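Local coordinates for endo-beta-mannanase (Opitutaceae bacterium TAV5, PDB 7BOB), which probably releases mannose from the chain ends of beta-1,4-linked manno-oligosaccharides, as an exo-beta-1,4-mannosidase of glycoside hydrolase family 5, at residues Arg83-Cys88 and Lys142-His147; Thr136-Leu141 and Gly180-Val185. One frame throughout, in Å; residues are numbered along the deposited sequence.

Contact 1 of 2, residues Arg83-Cys88 and Lys142-His147; sequences RLLDAC and KPFATH
Leu85 and Phe144 meet on the outer, helical layer of the (beta/alpha)8 barrel that defines glycoside hydrolase family 5. Leu85 belongs to helix 75-89, which leads into barrel strand 94-101; Phe144 belongs to the connection that runs from the end of helix 124-141 to strand 151-154. The contact therefore joins one barrel helix to the turn that follows the next one.

Its chief element is a CH-pi interaction. Leu85 CB stands over the centre of one face of the Phe144 ring, 3.6 Å from the centroid and only 5° off the ring normal. A phenyl ring suits this place because its flat face can receive a methylene squarely without needing a polar partner.

Apolar packing extends the same contact. With CG of Leu85 beside the backbone N and anti to the carbonyl carbon (chi1 -65°), the branch brings CD1 to the CD2-CE2 side of the ring, 3.7 Å from Phe144 CD2. Leucine serves two surfaces here, since its side chain also touches Phe59, so the same side chain meets both the ring and strand 56-62.

Asp86 adds only van der Waals contact, and no hydrogen bond crosses between the segments. Phe144 CE1 comes to 3.8 Å from the backbone N of Asp86, an oblique approach to the ring. The Asp86 carboxylate, its plane 83° from that of the ring, keeps to the partly exposed margin, where an acid can stay hydrated; Glu90 brings a like charge close to it.

Backbone bonding shapes the turn that presents the phenylalanine: Ala145 N binds Lys142 O at 3.0 Å, and His147 N donates to Phe144 O at 2.7 Å.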
loop_
_atom_site.group_PDB
_atom_site.type_symbol
_atom_site.label_atom_id
_atom_site.label_comp_id
_atom_site.label_asym_id
_atom_site.label_seq_id
_atom_site.Cartn_x
_atom_site.Cartn_y
_atom_site.Cartn_z
ATOM N N ARG A 83 8.081 47.895 6.461
ATOM C CA ARG A 83 7.217 48.810 5.712
ATOM C C ARG A 83 5.792 48.266 5.621
ATOM O O ARG A 83 4.825 49.028 5.729
ATOM C CB ARG A 83 7.808 49.076 4.319
ATOM C CG ARG A 83 9.228 49.772 4.348
ATOM C CD ARG A 83 9.681 50.314 2.977
ATOM N NE ARG A 83 8.755 51.353 2.537
ATOM C CZ ARG A 83 9.078 52.412 1.792
ATOM N NH1 ARG A 83 10.332 52.593 1.374
ATOM N NH2 ARG A 83 8.134 53.293 1.463
ATOM N N LEU A 84 5.645 46.939 5.449
ATOM C CA LEU A 84 4.318 46.332 5.418
ATOM C C LEU A 84 3.622 46.468 6.765
ATOM O O LEU A 84 2.476 46.913 6.824
ATOM C CB LEU A 84 4.413 44.857 5.006
ATOM C CG LEU A 84 3.136 44.066 4.722
ATOM C CD1 LEU A 84 2.274 44.765 3.688
ATOM C CD2 LEU A 84 3.510 42.650 4.235
ATOM N N LEU A 85 4.295 46.075 7.857
ATOM C CA LEU A 85 3.693 46.172 9.185
ATOM C C LEU A 85 3.206 47.579 9.455
ATOM O O LEU A 85 2.090 47.787 9.960
ATOM C CB LEU A 85 4.704 45.762 10.251
ATOM C CG LEU A 85 5.132 44.296 10.175
ATOM C CD1 LEU A 85 6.381 44.036 11.005
ATOM C CD2 LEU A 85 3.961 43.397 10.628
ATOM N N ASP A 86 4.031 48.561 9.091
ATOM C CA ASP A 86 3.678 49.965 9.251
ATOM C C ASP A 86 2.459 50.331 8.414
ATOM O O ASP A 86 1.493 50.917 8.915
ATOM C CB ASP A 86 4.890 50.803 8.854
ATOM C CG ASP A 86 4.880 52.159 9.462
ATOM O OD1 ASP A 86 5.284 52.273 10.642
ATOM O OD2 ASP A 86 4.483 53.106 8.746
ATOM N N ALA A 87 2.469 49.953 7.134
ATOM C CA ALA A 87 1.361 50.323 6.258
ATOM C C ALA A 87 0.037 49.700 6.706
ATOM O O ALA A 87 -1.015 50.334 6.546
ATOM C CB ALA A 87 1.691 49.919 4.827
ATOM N N CYS A 88 0.052 48.459 7.242
ATOM C CA CYS A 88 -1.183 47.859 7.758
ATOM C C CYS A 88 -1.684 48.586 8.996
ATOM O O CYS A 88 -2.893 48.796 9.147
ATOM C CB CYS A 88 -1.008 46.383 8.118
ATOM S SG CYS A 88 -0.489 45.288 6.788
ATOM N N LYS A 142 8.445 42.790 17.153
ATOM C CA LYS A 142 8.273 43.364 18.487
ATOM C C LYS A 142 7.840 44.829 18.467
ATOM O O LYS A 142 6.943 45.181 19.251
ATOM C CB LYS A 142 9.561 43.192 19.311
ATOM C CG LYS A 142 9.381 43.568 20.778
ATOM C CD LYS A 142 10.604 43.213 21.625
ATOM C CE LYS A 142 10.356 43.531 23.097
ATOM N NZ LYS A 142 11.616 43.615 23.878
ATOM N N PRO A 143 8.375 45.705 17.604
ATOM C CA PRO A 143 7.863 47.088 17.560
ATOM C C PRO A 143 6.403 47.191 17.173
ATOM O O PRO A 143 5.845 48.293 17.239
ATOM C CB PRO A 143 8.765 47.770 16.521
ATOM C CG PRO A 143 10.052 47.030 16.607
ATOM C CD PRO A 143 9.628 45.575 16.833
ATOM N N PHE A 144 5.753 46.097 16.781
ATOM C CA PHE A 144 4.332 46.160 16.463
ATOM C C PHE A 144 3.500 45.231 17.338
ATOM O O PHE A 144 2.320 45.023 17.052
ATOM C CB PHE A 144 4.110 45.848 14.984
ATOM C CG PHE A 144 4.849 46.773 14.066
ATOM C CD1 PHE A 144 4.230 47.914 13.573
ATOM C CD2 PHE A 144 6.161 46.521 13.716
ATOM C CE1 PHE A 144 4.897 48.779 12.740
ATOM C CE2 PHE A 144 6.843 47.376 12.872
ATOM C CZ PHE A 144 6.204 48.508 12.384
ATOM N N ALA A 145 4.076 44.749 18.448
ATOM C CA ALA A 145 3.503 43.640 19.212
ATOM C C ALA A 145 2.042 43.851 19.580
ATOM O O ALA A 145 1.266 42.888 19.602
ATOM C CB ALA A 145 4.328 43.402 20.477
ATOM N N THR A 146 1.642 45.085 19.871
ATOM C CA THR A 146 0.268 45.324 20.276
ATOM C C THR A 146 -0.664 45.535 19.097
ATOM O O THR A 146 -1.867 45.671 19.300
ATOM C CB THR A 146 0.173 46.552 21.193
ATOM O OG1 THR A 146 0.596 47.704 20.454
ATOM C CG2 THR A 146 1.071 46.387 22.420
ATOM N N HIS A 147 -0.154 45.593 17.872
ATOM C CA HIS A 147 -1.035 45.750 16.723
ATOM C C HIS A 147 -1.126 44.483 15.883
ATOM O O HIS A 147 -1.696 44.509 14.788
ATOM C CB HIS A 147 -0.579 46.937 15.885
ATOM C CG HIS A 147 -0.397 48.181 16.699
ATOM N ND1 HIS A 147 -1.427 48.752 17.423
ATOM C CD2 HIS A 147 0.705 48.922 16.961
ATOM C CE1 HIS A 147 -0.975 49.813 18.065
ATOM N NE2 HIS A 147 0.315 49.944 17.797
#

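Contact 2 of 2, residues Thr136-Leu141 and Gly180-Val185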
loop_
_atom_site.group_PDB
_atom_site.type_symbol
_atom_site.label_atom_id
_atom_site.label_comp_id
_atom_site.label_asym_id
_atom_site.label_seq_id
_atom_site.Cartn_x
_atom_site.Cartn_y
_atom_site.Cartn_z
ATOM N N THR A 136 14.445 35.592 15.207
ATOM C CA THR A 136 14.819 36.759 14.415
ATOM C C THR A 136 13.598 37.508 13.906
ATOM O O THR A 136 13.530 38.738 13.998
ATOM C CB THR A 136 15.683 36.349 13.238
ATOM O OG1 THR A 136 16.873 35.714 13.720
ATOM C CG2 THR A 136 16.029 37.577 12.420
ATOM N N ILE A 137 12.644 36.794 13.312
ATOM C CA ILE A 137 11.461 37.471 12.789
ATOM C C ILE A 137 10.684 38.114 13.926
ATOM O O ILE A 137 10.302 39.287 13.844
ATOM C CB ILE A 137 10.576 36.509 11.978
ATOM C CG1 ILE A 137 11.388 35.853 10.854
ATOM C CG2 ILE A 137 9.387 37.265 11.412
ATOM C CD1 ILE A 137 12.004 36.856 9.871
ATOM N N THR A 138 10.471 37.369 15.018
ATOM C CA THR A 138 9.764 37.930 16.167
ATOM C C THR A 138 10.431 39.213 16.650
ATOM O O THR A 138 9.749 40.173 17.006
ATOM C CB THR A 138 9.685 36.904 17.299
ATOM O OG1 THR A 138 9.169 35.663 16.796
ATOM C CG2 THR A 138 8.758 37.387 18.397
ATOM N N THR A 139 11.764 39.249 16.653
ATOM C CA THR A 139 12.472 40.478 16.983
ATOM C C THR A 139 11.985 41.636 16.119
ATOM O O THR A 139 11.698 42.722 16.631
ATOM C CB THR A 139 13.979 40.276 16.825
ATOM O OG1 THR A 139 14.492 39.612 17.985
ATOM C CG2 THR A 139 14.688 41.611 16.679
ATOM N N HIS A 140 11.821 41.408 14.818
ATOM C CA HIS A 140 11.378 42.481 13.937
ATOM C C HIS A 140 9.891 42.770 14.023
ATOM O O HIS A 140 9.458 43.802 13.499
ATOM C CB HIS A 140 11.752 42.159 12.499
ATOM C CG HIS A 140 13.204 42.332 12.226
ATOM N ND1 HIS A 140 13.715 43.459 11.622
ATOM C CD2 HIS A 140 14.263 41.549 12.529
ATOM C CE1 HIS A 140 15.027 43.350 11.534
ATOM N NE2 HIS A 140 15.384 42.198 12.076
ATOM N N LEU A 141 9.109 41.897 14.651
ATOM C CA LEU A 141 7.704 42.180 14.913
ATOM C C LEU A 141 7.488 42.899 16.230
ATOM O O LEU A 141 6.423 43.504 16.422
ATOM C CB LEU A 141 6.881 40.882 14.945
ATOM C CG LEU A 141 6.963 39.942 13.745
ATOM C CD1 LEU A 141 6.287 38.628 14.104
ATOM C CD2 LEU A 141 6.278 40.568 12.552
ATOM N N GLY A 180 8.551 28.285 21.785
ATOM C CA GLY A 180 9.428 28.779 22.830
ATOM C C GLY A 180 10.373 29.856 22.334
ATOM O O GLY A 180 10.662 30.820 23.050
ATOM N N ALA A 181 10.862 29.704 21.096
ATOM C CA ALA A 181 11.733 30.714 20.498
ATOM C C ALA A 181 10.992 32.027 20.301
ATOM O O ALA A 181 11.554 33.109 20.516
ATOM C CB ALA A 181 12.272 30.214 19.158
ATOM N N ILE A 182 9.734 31.953 19.865
ATOM C CA ILE A 182 8.954 33.168 19.685
ATOM C C ILE A 182 8.770 33.865 21.027
ATOM O O ILE A 182 8.824 35.100 21.124
ATOM C CB ILE A 182 7.613 32.827 19.010
ATOM C CG1 ILE A 182 7.811 32.645 17.503
ATOM C CG2 ILE A 182 6.554 33.892 19.299
ATOM C CD1 ILE A 182 6.786 31.690 16.878
ATOM N N ARG A 183 8.599 33.081 22.089
ATOM C CA ARG A 183 8.347 33.635 23.408
ATOM C C ARG A 183 9.617 34.107 24.106
ATOM O O ARG A 183 9.516 34.747 25.156
ATOM C CB ARG A 183 7.605 32.606 24.273
ATOM C CG ARG A 183 6.173 32.326 23.790
ATOM C CD ARG A 183 5.303 31.652 24.860
ATOM N NE ARG A 183 4.104 31.059 24.272
ATOM C CZ ARG A 183 3.040 31.748 23.867
ATOM N NH1 ARG A 183 2.980 33.072 24.000
ATOM N NH2 ARG A 183 2.017 31.104 23.332
ATOM N N GLU A 184 10.796 33.805 23.561
ATOM C CA GLU A 184 12.015 34.442 24.049
ATOM C C GLU A 184 12.049 35.925 23.709
ATOM O O GLU A 184 12.836 36.668 24.302
ATOM C CB GLU A 184 13.253 33.758 23.471
ATOM C CG GLU A 184 13.625 32.464 24.166
ATOM C CD GLU A 184 14.777 31.759 23.472
ATOM O OE1 GLU A 184 15.580 32.463 22.821
ATOM O OE2 GLU A 184 14.871 30.508 23.556
ATOM N N VAL A 185 11.212 36.363 22.771
ATOM C CA VAL A 185 11.126 37.757 22.374
ATOM C C VAL A 185 9.798 38.381 22.786
ATOM O O VAL A 185 9.773 39.506 23.282
ATOM C CB VAL A 185 11.354 37.895 20.853
ATOM C CG1 VAL A 185 11.071 39.325 20.379
ATOM C CG2 VAL A 185 12.760 37.452 20.498
#
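Ile182, near the end of helix 168-183, is the first residue of its segment to touch 136-141. Its CG1 lies 3.4 Å from Thr138 OG1, with the two side chains crossing at about a right angle. The hydroxyl gains no hydrogen bond from this meeting; it is bonded instead to the backbone O of Ala134, one turn earlier in its own helix. Threonine fits such a buried site because its oxygen can be satisfied within the helix while the rest of the side chain packs as an apolar group. Ile182 also reaches Leu99 and Ile191, and thus rests on two barrel strands.

Arg183 pairs with Asp235, whereas Glu184 bridges to Arg135 of helix 124-141 and so reinforces the same pairing.

Val185 then closes the contact. Its CB and Thr138 CG2 are 3.6 Å apart, the two side chains running past each other in opposite directions. That methyl is available because Thr138 holds CG2 anti to its own nitrogen while OG1 turns back along the helix (chi1 -51°). A short, beta-branched residue suits this position, where the CA atoms of Thr139 and Val185 are 6.2 Å apart: CG1 packs on Thr138 CG2, and CG2 makes van der Waals contact with Thr139 OG1 at 3.7 Å, a hydroxyl weakly hydrogen-bonded to Arg135 O.

Helix 124-141 thus packs against the C-terminal part of helix 168-183 and the residues after it through threonine, isoleucine and valine. Outer helices resting on one another and on parallel strands are the plan of a (beta/alpha)8 barrel.

Overall arrangement
Both contacts lie in the outer layer of the barrel, partly buried, and neither involves another subunit of the trimer. The turn after helix 124-141 supplies one side of contact 1, facing helix 75-89; the helix itself supplies one side of contact 2. Their chemistry differs accordingly. Contact 1 rests on an aromatic face reaching out from a turn, whereas contact 2 brings helix 124-141 against the end region of helix 168-183 through aliphatic and threonine side chains and buries somewhat more surface. They also touch directly, Leu85 CD1 lying 3.8 Å from Leu141 CD2, so the two contacts adjoin along the outside of the barrel through these leucines.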